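Local coordinates for beta-alanyl-CoA:ammonia lyase 2 (Clostridium propionicum, PDB 4MTU), which probably acts as a lyase that takes ammonia from beta-alanyl-CoA, and binds a zinc ion, at residues L10-S13 and A14-H18; V30-W33 and G34-G37; E39-V42 and Y43-G46; A61-Y64 and V65-M69; F123-K126 and D127-R130. All blocks are in the same frame, centred on the assembly; numbering follows the deposited sequence.

Contact 1 (L10-S13 and A14-H18); sequences LMMS and AKDAH
D16 folds its carboxylate back onto S13 just after the chain leaves strand 4-11 and enters a single 3-10 turn. The OD2 atom of D16 accepts the N-H of S13 at 2.9 Å, using its anti lone pair. With chi1 at -68°, CG of D16 sits beside its own backbone N, which turns the carboxylate toward the strand end. In the opposite direction, D16 N donates to S13 O, 2.9 Å away, coming from above the carbonyl plane, so the two residues grip each other twice. S13 adds an ST turn: its OG, placed between backbone N and carbonyl carbon by chi1 of 77°, accepts K15 N at 3.1 Å, and CB of K15 packs alongside that oxygen at 3.4 Å. The turn starts the long excursion from the first strand to helix 27-45, the central helix of the hot dog fold. R28 of that helix takes the other oxygen of D16, OD1, in a salt bridge. M12 crosses D16 at about a right angle, its bent chain laying SD 4.0 Å from D16 CB. A water ties the turn to the strand, donating to D16 OD2 at 2.7 Å and to M11 O at 2.9 Å. K15 points its ammonium elsewhere, with NZ bound to H18 ND1 and A17 O of a second subunit.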
loop_
_atom_site.group_PDB
_atom_site.type_symbol
_atom_site.label_atom_id
_atom_site.label_comp_id
_atom_site.label_asym_id
_atom_site.label_seq_id
_atom_site.Cartn_x
_atom_site.Cartn_y
_atom_site.Cartn_z
ATOM N N LEU A 10 -16.155 -5.854 3.975
ATOM C CA LEU A 10 -15.041 -6.103 3.075
ATOM C C LEU A 10 -14.269 -7.343 3.597
ATOM O O LEU A 10 -14.641 -7.919 4.597
ATOM C CB LEU A 10 -14.216 -4.828 2.863
ATOM C CG LEU A 10 -13.826 -4.107 4.156
ATOM C CD1 LEU A 10 -12.820 -4.849 4.993
ATOM C CD2 LEU A 10 -13.165 -2.754 3.753
ATOM N N MET A 11 -13.211 -7.679 2.878
ATOM C CA MET A 11 -12.343 -8.815 3.216
ATOM C C MET A 11 -11.010 -8.320 3.726
ATOM O O MET A 11 -10.459 -7.347 3.192
ATOM C CB MET A 11 -12.116 -9.680 1.952
ATOM C CG MET A 11 -11.485 -11.018 2.249
ATOM S SD MET A 11 -11.080 -11.933 0.723
ATOM C CE MET A 11 -9.495 -11.239 0.356
ATOM N N MET A 12 -10.446 -9.022 4.721
ATOM C CA MET A 12 -9.046 -8.894 5.059
ATOM C C MET A 12 -8.196 -9.694 4.079
ATOM O O MET A 12 -8.335 -10.925 4.030
ATOM C CB MET A 12 -8.789 -9.412 6.478
ATOM C CG MET A 12 -9.546 -8.680 7.596
ATOM S SD MET A 12 -9.068 -6.974 7.850
ATOM C CE MET A 12 -10.246 -6.059 6.827
ATOM N N SER A 13 -7.426 -9.013 3.275
ATOM C CA SER A 13 -6.529 -9.706 2.376
ATOM C C SER A 13 -5.175 -9.869 3.015
ATOM O O SER A 13 -4.916 -9.395 4.131
ATOM C CB SER A 13 -6.390 -8.989 1.020
ATOM O OG SER A 13 -5.543 -7.896 1.171
ATOM N N ALA A 14 -4.252 -10.518 2.287
ATOM C CA ALA A 14 -2.876 -10.632 2.784
ATOM C C ALA A 14 -2.274 -9.241 3.031
ATOM O O ALA A 14 -1.396 -9.109 3.890
ATOM C CB ALA A 14 -2.042 -11.425 1.780
ATOM N N LYS A 15 -2.697 -8.221 2.334
ATOM C CA LYS A 15 -2.256 -6.863 2.488
ATOM C C LYS A 15 -2.652 -6.236 3.820
ATOM O O LYS A 15 -2.070 -5.245 4.228
ATOM C CB LYS A 15 -2.791 -5.993 1.338
ATOM C CG LYS A 15 -2.368 -6.516 -0.047
ATOM C CD LYS A 15 -3.178 -5.834 -1.136
ATOM C CE LYS A 15 -2.769 -6.258 -2.518
ATOM N NZ LYS A 15 -3.159 -7.630 -2.774
ATOM N N ASP A 16 -3.651 -6.804 4.497
ATOM C CA ASP A 16 -4.109 -6.343 5.785
ATOM C C ASP A 16 -3.331 -6.986 6.928
ATOM O O ASP A 16 -3.419 -6.503 8.066
ATOM C CB ASP A 16 -5.603 -6.601 5.960
ATOM C CG ASP A 16 -6.409 -5.716 5.002
ATOM O OD1 ASP A 16 -6.350 -4.468 5.177
ATOM O OD2 ASP A 16 -7.085 -6.258 4.105
ATOM N N ALA A 17 -2.563 -8.056 6.675
ATOM C CA ALA A 17 -1.726 -8.586 7.738
ATOM C C ALA A 17 -0.810 -7.492 8.230
ATOM O O ALA A 17 -0.313 -6.675 7.449
ATOM C CB ALA A 17 -0.891 -9.746 7.212
ATOM N N HIS A 18 -0.522 -7.531 9.526
ATOM C CA HIS A 18 0.354 -6.537 10.144
ATOM C C HIS A 18 1.448 -7.198 10.974
ATOM O O HIS A 18 2.613 -6.851 10.846
ATOM C CB HIS A 18 -0.481 -5.562 10.983
ATOM C CG HIS A 18 0.259 -4.337 11.294
ATOM N ND1 HIS A 18 0.422 -3.329 10.358
ATOM C CD2 HIS A 18 0.901 -3.969 12.464
ATOM C CE1 HIS A 18 1.113 -2.386 10.944
ATOM N NE2 HIS A 18 1.454 -2.719 12.182
HETATM O O HOH W 1 -9.235 -4.747 3.430
#

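Contact 2 (V30-W33 and G34-G37); sequences VNQW and GDVG
Backbone bonds carry most of this contact: V30-W33 and G34-G37 are successive turns of one helix. G34 N donates to V30 O at 3.0 Å, V36 N to Q32 O at 2.9 Å and G37 N to W33 O at 2.8 Å. The bond from D35 N to N31 O is weak, at 3.4 Å.

Van der Waals contact is mostly of side chain on backbone carbonyl. CG2 of V36, set beside its own backbone N by chi1 of 173°, rests 3.4 Å from Q32 O, while CB of V36 covers W33 O. This is the middle of helix 27-45, the sausage of the hot dog fold, around which the antiparallel sheet curls as the bun. W33 and V36 face that sheet: the W33 ring meets F87 and gives its NE1 to E88 O, and V36 packs on V6 and H8.

Polar side chains meet one turn apart in Q32 and D35. The amide and carboxylate planes stand 87° apart, and NE2 of Q32 stays 4.1 Å from D35 OD2, so a water works between them. It accepts from Q32 NE2 at 2.8 Å and lies 2.7 Å from D35 OD2, to which it probably donates. Other partners fix both groups: Q32 OE1 takes R28 NH1, Q32 NE2 also reaches H8 ND1, and D35 OD1 is bound by H18 NE2 of a fifth subunit, which brings the subunit interface onto this side of the helix.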
loop_
_atom_site.group_PDB
_atom_site.type_symbol
_atom_site.label_atom_id
_atom_site.label_comp_id
_atom_site.label_asym_id
_atom_site.label_seq_id
_atom_site.Cartn_x
_atom_site.Cartn_y
_atom_site.Cartn_z
ATOM N N VAL A 30 -10.045 0.522 13.508
ATOM C CA VAL A 30 -10.178 1.950 13.742
ATOM C C VAL A 30 -10.114 2.713 12.416
ATOM O O VAL A 30 -10.899 3.653 12.242
ATOM C CB VAL A 30 -9.121 2.412 14.746
ATOM C CG1 VAL A 30 -9.258 3.910 15.002
ATOM C CG2 VAL A 30 -9.216 1.619 16.052
ATOM N N ASN A 31 -9.305 2.288 11.492
ATOM C CA ASN A 31 -9.272 2.891 10.167
ATOM C C ASN A 31 -10.665 2.848 9.529
ATOM O O ASN A 31 -11.182 3.811 8.990
ATOM C CB ASN A 31 -8.203 2.172 9.351
ATOM C CG ASN A 31 -8.105 2.759 7.971
ATOM O OD1 ASN A 31 -8.404 3.896 7.783
ATOM N ND2 ASN A 31 -7.747 2.000 6.975
ATOM N N GLN A 32 -11.284 1.644 9.596
ATOM C CA GLN A 32 -12.587 1.488 8.976
ATOM C C GLN A 32 -13.663 2.298 9.700
ATOM O O GLN A 32 -14.518 2.901 9.032
ATOM C CB GLN A 32 -13.012 -0.002 8.880
ATOM C CG GLN A 32 -13.967 -0.197 7.752
ATOM C CD GLN A 32 -13.360 0.093 6.412
ATOM O OE1 GLN A 32 -12.188 -0.263 6.164
ATOM N NE2 GLN A 32 -14.083 0.724 5.537
ATOM N N TRP A 33 -13.626 2.331 11.024
ATOM C CA TRP A 33 -14.606 3.158 11.770
ATOM C C TRP A 33 -14.443 4.639 11.401
ATOM O O TRP A 33 -15.462 5.348 11.376
ATOM C CB TRP A 33 -14.417 2.950 13.239
ATOM C CG TRP A 33 -14.932 1.626 13.760
ATOM C CD1 TRP A 33 -15.872 0.822 13.195
ATOM C CD2 TRP A 33 -14.533 1.005 14.988
ATOM N NE1 TRP A 33 -16.097 -0.291 13.991
ATOM C CE2 TRP A 33 -15.266 -0.181 15.107
ATOM C CE3 TRP A 33 -13.587 1.337 15.962
ATOM C CZ2 TRP A 33 -15.136 -1.053 16.220
ATOM C CZ3 TRP A 33 -13.441 0.498 17.030
ATOM C CH2 TRP A 33 -14.201 -0.695 17.156
ATOM N N GLY A 34 -13.235 5.101 11.104
ATOM C CA GLY A 34 -13.092 6.470 10.655
ATOM C C GLY A 34 -13.899 6.719 9.376
ATOM O O GLY A 34 -14.552 7.764 9.233
ATOM N N ASP A 35 -13.852 5.763 8.446
ATOM C CA ASP A 35 -14.590 5.901 7.182
ATOM C C ASP A 35 -16.101 5.757 7.380
ATOM O O ASP A 35 -16.886 6.430 6.720
ATOM C CB ASP A 35 -14.078 4.926 6.162
ATOM C CG ASP A 35 -12.676 5.149 5.666
ATOM O OD1 ASP A 35 -12.065 6.204 6.050
ATOM O OD2 ASP A 35 -12.211 4.277 4.877
ATOM N N VAL A 36 -16.528 4.882 8.315
ATOM C CA VAL A 36 -17.938 4.777 8.672
ATOM C C VAL A 36 -18.430 6.108 9.244
ATOM O O VAL A 36 -19.491 6.620 8.889
ATOM C CB VAL A 36 -18.164 3.617 9.690
ATOM C CG1 VAL A 36 -19.586 3.611 10.196
ATOM C CG2 VAL A 36 -17.846 2.276 9.035
ATOM N N GLY A 37 -17.653 6.656 10.181
ATOM C CA GLY A 37 -17.993 7.949 10.772
ATOM C C GLY A 37 -18.088 9.046 9.695
ATOM O O GLY A 37 -19.009 9.880 9.736
HETATM O O HOH W 2 -13.177 2.213 3.351
#

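Contact 3 (E39-V42 and Y43-G46); sequences ELMV and YVDG. With ZN (zinc ion), chain B.
This is an intrahelical contact at the C-terminal end of helix 27-45, the central helix of the hot dog fold, where the chain runs from an acid-tyrosine pair to a zinc site. E39 and Y43, one turn apart, lie side by side and point the same way. Y43 OH donates to E39 OE2 at 2.6 Å, reaching it on the anti side and 17° out of the carboxylate plane. E39 can do this because its chain leaves anti to the backbone N (chi1 -165°) and stays extended, bringing CG alongside the ring 3.6 Å from CE2 of Y43. The backbone O of E39 sits over one ring face, offset toward the rim, and also takes Y43 N. OE1 of E39 is held by H8 and by H9 of a fourth subunit.

On the side toward the sheet, M41 and V44 run together, with CE of M41 3.9 Å from V44 CG1. G46 has left the helical backbone angles, with positive phi, yet its N still donates to V42 O, 2.9 Å off.

D45 grips the zinc ion with both carboxylate oxygens, OD2 at 2.1 Å and OD1 at 2.3 Å. H142 and three waters complete the site, and one of those waters, 2.2 Å from the metal, donates to V44 O at 2.8 Å. Y83 OH bonds D45 OD1. Just two protein side chains therefore hold the metal, and half of its six ligand atoms are water; the helix end supplies the chelating carboxylate, which Y83 helps to fix, and through V44 O holds one water.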
loop_
_atom_site.group_PDB
_atom_site.type_symbol
_atom_site.label_atom_id
_atom_site.label_comp_id
_atom_site.label_asym_id
_atom_site.label_seq_id
_atom_site.Cartn_x
_atom_site.Cartn_y
_atom_site.Cartn_z
ATOM N N GLU A 39 -18.925 8.689 6.602
ATOM C CA GLU A 39 -20.154 8.499 5.839
ATOM C C GLU A 39 -21.350 9.052 6.623
ATOM O O GLU A 39 -22.239 9.733 6.064
ATOM C CB GLU A 39 -20.342 7.015 5.516
ATOM C CG GLU A 39 -21.371 6.797 4.428
ATOM C CD GLU A 39 -21.532 5.366 3.964
ATOM O OE1 GLU A 39 -20.645 4.542 4.161
ATOM O OE2 GLU A 39 -22.583 5.084 3.311
ATOM N N LEU A 40 -21.421 8.774 7.925
ATOM C CA LEU A 40 -22.470 9.305 8.773
ATOM C C LEU A 40 -22.508 10.867 8.751
ATOM O O LEU A 40 -23.589 11.440 8.730
ATOM C CB LEU A 40 -22.316 8.835 10.212
ATOM C CG LEU A 40 -22.534 7.333 10.466
ATOM C CD1 LEU A 40 -22.029 6.946 11.834
ATOM C CD2 LEU A 40 -24.004 6.996 10.352
ATOM N N MET A 41 -21.343 11.472 8.758
ATOM C CA MET A 41 -21.269 12.920 8.773
ATOM C C MET A 41 -21.696 13.501 7.426
ATOM O O MET A 41 -22.369 14.570 7.378
ATOM C CB MET A 41 -19.860 13.372 9.183
ATOM C CG MET A 41 -19.515 13.030 10.609
ATOM S SD MET A 41 -20.639 13.706 11.858
ATOM C CE MET A 41 -21.714 12.318 12.179
ATOM N N VAL A 42 -21.330 12.861 6.345
ATOM C CA VAL A 42 -21.817 13.272 5.037
ATOM C C VAL A 42 -23.342 13.293 5.039
ATOM O O VAL A 42 -23.986 14.233 4.553
ATOM C CB VAL A 42 -21.254 12.335 3.921
ATOM C CG1 VAL A 42 -21.934 12.653 2.580
ATOM C CG2 VAL A 42 -19.731 12.480 3.840
ATOM N N TYR A 43 -23.929 12.225 5.561
ATOM C CA TYR A 43 -25.387 12.124 5.558
ATOM C C TYR A 43 -26.102 13.103 6.494
ATOM O O TYR A 43 -27.162 13.606 6.167
ATOM C CB TYR A 43 -25.825 10.690 5.878
ATOM C CG TYR A 43 -25.401 9.664 4.868
ATOM C CD1 TYR A 43 -25.105 9.969 3.544
ATOM C CD2 TYR A 43 -25.280 8.319 5.234
ATOM C CE1 TYR A 43 -24.705 9.024 2.637
ATOM C CE2 TYR A 43 -24.885 7.382 4.320
ATOM C CZ TYR A 43 -24.598 7.703 3.025
ATOM O OH TYR A 43 -24.165 6.767 2.117
ATOM N N VAL A 44 -25.517 13.360 7.660
ATOM C CA VAL A 44 -26.217 14.200 8.644
ATOM C C VAL A 44 -26.050 15.682 8.350
ATOM O O VAL A 44 -26.945 16.479 8.673
ATOM C CB VAL A 44 -25.799 13.847 10.100
ATOM C CG1 VAL A 44 -24.472 14.407 10.469
ATOM C CG2 VAL A 44 -26.928 14.285 11.036
ATOM N N ASP A 45 -24.916 16.097 7.776
ATOM C CA ASP A 45 -24.647 17.537 7.601
ATOM C C ASP A 45 -23.783 17.865 6.393
ATOM O O ASP A 45 -23.359 19.031 6.271
ATOM C CB ASP A 45 -24.191 18.201 8.871
ATOM C CG ASP A 45 -25.268 18.827 9.713
ATOM O OD1 ASP A 45 -25.337 18.626 10.936
ATOM O OD2 ASP A 45 -26.150 19.544 9.135
ATOM N N GLY A 46 -23.539 16.944 5.482
ATOM C CA GLY A 46 -22.978 17.311 4.206
ATOM C C GLY A 46 -21.519 17.736 4.202
ATOM O O GLY A 46 -21.110 18.499 3.305
HETATM ZN ZN ZN B . -27.301 19.866 10.911
HETATM O O HOH W 3 -28.308 17.982 10.583
HETATM O O HOH W 4 -29.100 20.666 10.183
HETATM O O HOH W 5 -26.581 21.847 10.948
#

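Contact 4 (A61-Y64 and V65-M69); sequences APVY and VGDFM
A type II beta turn from Y64 to D67 leads the chain into strand 68-78 of the hot dog sheet, and an aspartate at its last position ties it shut. D67 N donates to Y64 O at 3.0 Å, the bond that closes the turn; G66, in its third position, takes the positive phi that a type II turn needs. D67 then reaches back over the turn: with CG beside its own backbone N (chi1 -73°), OD2 lands 2.8 Å from Y64 N. The N-H points almost straight at the oxygen, 175° at the hydrogen, yet meets it from above the carboxylate plane. The same OD2 lies against V63, 3.4 Å from its CA.

Beyond the polar pair, V63 and M69 reach toward each other tip to tip, CG2 of V63 standing 3.8 Å from CE of M69. M69 gets there through a chain bent at both chi2 and chi3, and C115 of strand 106-123 lies against both residues.

K91 makes a salt bridge to D67 OD2 and also bonds P62 O. One carboxylate oxygen thus serves a backbone amide and a lysine together, and the lysine charge probably eases the approach of OD2 to Y64 O, another acceptor 3.4 Å away.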
loop_
_atom_site.group_PDB
_atom_site.type_symbol
_atom_site.label_atom_id
_atom_site.label_comp_id
_atom_site.label_asym_id
_atom_site.label_seq_id
_atom_site.Cartn_x
_atom_site.Cartn_y
_atom_site.Cartn_z
ATOM N N ALA A 61 -11.825 -9.895 19.713
ATOM C CA ALA A 61 -11.451 -11.150 19.061
ATOM C C ALA A 61 -10.383 -10.862 18.027
ATOM O O ALA A 61 -10.481 -9.825 17.366
ATOM C CB ALA A 61 -12.626 -11.811 18.335
ATOM N N PRO A 62 -9.429 -11.756 17.816
ATOM C CA PRO A 62 -8.383 -11.501 16.821
ATOM C C PRO A 62 -8.951 -11.603 15.423
ATOM O O PRO A 62 -9.885 -12.348 15.175
ATOM C CB PRO A 62 -7.375 -12.632 17.101
ATOM C CG PRO A 62 -8.205 -13.746 17.668
ATOM C CD PRO A 62 -9.281 -13.096 18.487
ATOM N N VAL A 63 -8.305 -10.884 14.496
ATOM C CA VAL A 63 -8.675 -10.840 13.092
ATOM C C VAL A 63 -7.456 -11.275 12.267
ATOM O O VAL A 63 -6.352 -10.808 12.537
ATOM C CB VAL A 63 -9.120 -9.398 12.730
ATOM C CG1 VAL A 63 -9.406 -9.301 11.240
ATOM C CG2 VAL A 63 -10.335 -8.980 13.533
ATOM N N TYR A 64 -7.738 -12.130 11.295
ATOM C CA TYR A 64 -6.694 -12.709 10.428
ATOM C C TYR A 64 -6.972 -12.460 8.969
ATOM O O TYR A 64 -8.122 -12.225 8.548
ATOM C CB TYR A 64 -6.638 -14.218 10.662
ATOM C CG TYR A 64 -6.188 -14.612 12.063
ATOM C CD1 TYR A 64 -4.854 -14.703 12.356
ATOM C CD2 TYR A 64 -7.138 -14.866 13.030
ATOM C CE1 TYR A 64 -4.451 -15.043 13.659
ATOM C CE2 TYR A 64 -6.799 -15.204 14.302
ATOM C CZ TYR A 64 -5.451 -15.290 14.585
ATOM O OH TYR A 64 -5.054 -15.658 15.892
ATOM N N VAL A 65 -5.937 -12.596 8.156
ATOM C CA VAL A 65 -6.066 -12.675 6.689
ATOM C C VAL A 65 -7.149 -13.693 6.380
ATOM O O VAL A 65 -7.190 -14.802 6.951
ATOM C CB VAL A 65 -4.731 -13.081 6.068
ATOM C CG1 VAL A 65 -4.874 -13.312 4.574
ATOM C CG2 VAL A 65 -3.676 -12.024 6.354
ATOM N N GLY A 66 -8.034 -13.336 5.429
ATOM C CA GLY A 66 -9.101 -14.184 4.972
ATOM C C GLY A 66 -10.376 -14.057 5.757
ATOM O O GLY A 66 -11.405 -14.647 5.420
ATOM N N ASP A 67 -10.362 -13.256 6.808
ATOM C CA ASP A 67 -11.610 -12.929 7.508
ATOM C C ASP A 67 -12.401 -11.931 6.667
ATOM O O ASP A 67 -11.874 -10.956 6.125
ATOM C CB ASP A 67 -11.315 -12.311 8.866
ATOM C CG ASP A 67 -10.805 -13.314 9.887
ATOM O OD1 ASP A 67 -10.857 -14.549 9.643
ATOM O OD2 ASP A 67 -10.432 -12.836 11.021
ATOM N N PHE A 68 -13.708 -12.134 6.630
ATOM C CA PHE A 68 -14.670 -11.155 6.086
ATOM C C PHE A 68 -15.267 -10.429 7.263
ATOM O O PHE A 68 -15.707 -11.059 8.228
ATOM C CB PHE A 68 -15.700 -11.825 5.214
ATOM C CG PHE A 68 -15.162 -12.303 3.883
ATOM C CD1 PHE A 68 -14.478 -13.518 3.771
ATOM C CD2 PHE A 68 -15.299 -11.522 2.739
ATOM C CE1 PHE A 68 -13.997 -13.936 2.542
ATOM C CE2 PHE A 68 -14.824 -11.946 1.529
ATOM C CZ PHE A 68 -14.186 -13.170 1.409
ATOM N N MET A 69 -15.273 -9.089 7.165
ATOM C CA MET A 69 -15.556 -8.224 8.289
ATOM C C MET A 69 -16.621 -7.195 7.930
ATOM O O MET A 69 -16.616 -6.635 6.839
ATOM C CB MET A 69 -14.287 -7.466 8.688
ATOM C CG MET A 69 -13.162 -8.331 9.255
ATOM S SD MET A 69 -13.514 -9.111 10.832
ATOM C CE MET A 69 -13.523 -7.633 11.860
#

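Contact 5 (F123-K126 and D127-R130); sequences FIAK and DNQR
Q129 folds back over I124 and K126 and uses both ends of its amide. NE2 donates to I124 O at 2.9 Å, nearly straight at 169°, with the acceptor practically in the amide plane. OE1 of the same group accepts K126 NZ at 3.1 Å. The Q129 chain is extended beyond CG (chi2 173°), which carries the amide back across the turn; on the way CG packs on the methyl CG2 of I124, 3.6 Å apart. The K126 chain, bent at chi2, crosses Q129 obliquely and lays its CE against OE1.

One 3-10 turn, following the last strand, holds these groups. N128 N bonds to A125 O at 2.9 Å, and Q129 N to K126 O at 3.2 Å. One water accepts from A125 N and N128 ND2; another donates to K126 O, 2.6 Å away, and to Q129 O.

Farther out, N80 O receives both K126 NZ and Q129 NE2, so a single carbonyl ties the lysine and the amide to the loop before strand 82-95. Q129 and I124 also lie against D45, and Q129 against H142; the Q129 side chain comes within about 4 Å of the zinc ion at nearest atoms. With donors and acceptor both engaged, the amide of Q129 has its rotation fixed, and Q129 stands as a second-shell neighbour of the metal ligands.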
loop_
_atom_site.group_PDB
_atom_site.type_symbol
_atom_site.label_atom_id
_atom_site.label_comp_id
_atom_site.label_asym_id
_atom_site.label_seq_id
_atom_site.Cartn_x
_atom_site.Cartn_y
_atom_site.Cartn_z
ATOM N N PHE A 123 -16.656 16.046 14.420
ATOM C CA PHE A 123 -16.896 17.496 14.496
ATOM C C PHE A 123 -17.094 18.066 13.103
ATOM O O PHE A 123 -16.376 17.761 12.172
ATOM C CB PHE A 123 -15.638 18.149 15.106
ATOM C CG PHE A 123 -15.628 19.641 15.151
ATOM C CD1 PHE A 123 -16.188 20.307 16.225
ATOM C CD2 PHE A 123 -15.039 20.374 14.141
ATOM C CE1 PHE A 123 -16.158 21.685 16.250
ATOM C CE2 PHE A 123 -15.016 21.731 14.185
ATOM C CZ PHE A 123 -15.575 22.352 15.238
ATOM N N ILE A 124 -18.139 18.912 13.010
ATOM C CA ILE A 124 -18.303 19.745 11.812
ATOM C C ILE A 124 -18.492 21.181 12.323
ATOM O O ILE A 124 -19.447 21.441 13.048
ATOM C CB ILE A 124 -19.448 19.351 10.903
ATOM C CG1 ILE A 124 -19.400 17.896 10.494
ATOM C CG2 ILE A 124 -19.505 20.301 9.688
ATOM C CD1 ILE A 124 -20.671 17.388 9.841
ATOM N N ALA A 125 -17.616 22.105 11.940
ATOM C CA ALA A 125 -17.759 23.513 12.371
ATOM C C ALA A 125 -19.124 24.027 11.883
ATOM O O ALA A 125 -19.600 23.663 10.811
ATOM C CB ALA A 125 -16.657 24.364 11.795
ATOM N N LYS A 126 -19.722 24.855 12.677
ATOM C CA LYS A 126 -21.064 25.346 12.392
ATOM C C LYS A 126 -21.185 25.903 10.992
ATOM O O LYS A 126 -22.196 25.602 10.297
ATOM C CB LYS A 126 -21.476 26.332 13.501
ATOM C CG LYS A 126 -22.952 26.205 13.793
ATOM C CD LYS A 126 -23.394 24.864 14.478
ATOM C CE LYS A 126 -24.900 24.729 14.211
ATOM N NZ LYS A 126 -25.549 23.540 14.845
ATOM N N ASP A 127 -20.197 26.655 10.547
ATOM C CA ASP A 127 -20.266 27.302 9.229
ATOM C C ASP A 127 -20.225 26.274 8.084
ATOM O O ASP A 127 -20.569 26.602 6.955
ATOM C CB ASP A 127 -19.164 28.337 9.015
ATOM C CG ASP A 127 -19.190 29.576 9.874
ATOM O OD1 ASP A 127 -20.249 29.847 10.521
ATOM O OD2 ASP A 127 -18.198 30.335 10.018
ATOM N N ASN A 128 -19.705 25.056 8.326
ATOM C CA ASN A 128 -19.592 24.018 7.357
ATOM C C ASN A 128 -20.754 23.027 7.390
ATOM O O ASN A 128 -20.801 22.117 6.524
ATOM C CB ASN A 128 -18.308 23.201 7.529
ATOM C CG ASN A 128 -17.079 24.037 7.214
ATOM O OD1 ASN A 128 -17.099 24.853 6.311
ATOM N ND2 ASN A 128 -16.071 23.870 8.042
ATOM N N GLN A 129 -21.691 23.146 8.317
ATOM C CA GLN A 129 -22.846 22.249 8.351
ATOM C C GLN A 129 -23.852 22.676 7.258
ATOM O O GLN A 129 -24.145 23.853 7.063
ATOM C CB GLN A 129 -23.518 22.274 9.692
ATOM C CG GLN A 129 -22.627 21.711 10.811
ATOM C CD GLN A 129 -23.175 21.859 12.203
ATOM O OE1 GLN A 129 -24.398 22.051 12.394
ATOM N NE2 GLN A 129 -22.366 21.687 13.219
ATOM N N ARG A 130 -24.364 21.689 6.534
ATOM C CA ARG A 130 -25.227 21.931 5.371
ATOM C C ARG A 130 -26.579 21.308 5.479
ATOM O O ARG A 130 -27.372 21.369 4.543
ATOM C CB ARG A 130 -24.525 21.541 4.057
ATOM C CG ARG A 130 -23.174 22.218 3.898
ATOM C CD ARG A 130 -22.585 22.140 2.518
ATOM N NE ARG A 130 -22.540 20.734 2.046
ATOM C CZ ARG A 130 -23.126 20.248 0.999
ATOM N NH1 ARG A 130 -23.799 20.968 0.112
ATOM N NH2 ARG A 130 -23.026 18.930 0.725
HETATM O O HOH W 6 -15.486 21.724 10.057
HETATM O O HOH W 7 -24.045 26.112 8.573
#

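Overall arrangement
The five contacts follow one another along the chain in numerical order and spread from one side of the subunit's centre to the other. Contacts 1 and 4 sit together, centres about 8 Å apart, at the ends of neighbouring strands 4-11 and 68-78, where M12 pairs through its backbone with G66 and D67. Contacts 2 and 3 adjoin on helix 27-45, centres about 13 Å apart; contact 2 touches contact 1 where Q32 meets L10. At the opposite end contact 5 packs on contact 3, D45 O bonding R130 N beside the zinc. Contacts 4 and 5 lie about 36 Å apart between centres, and helix 27-45 runs from beside contact 1 to the zinc site. All five contacts reach the fourth subunit.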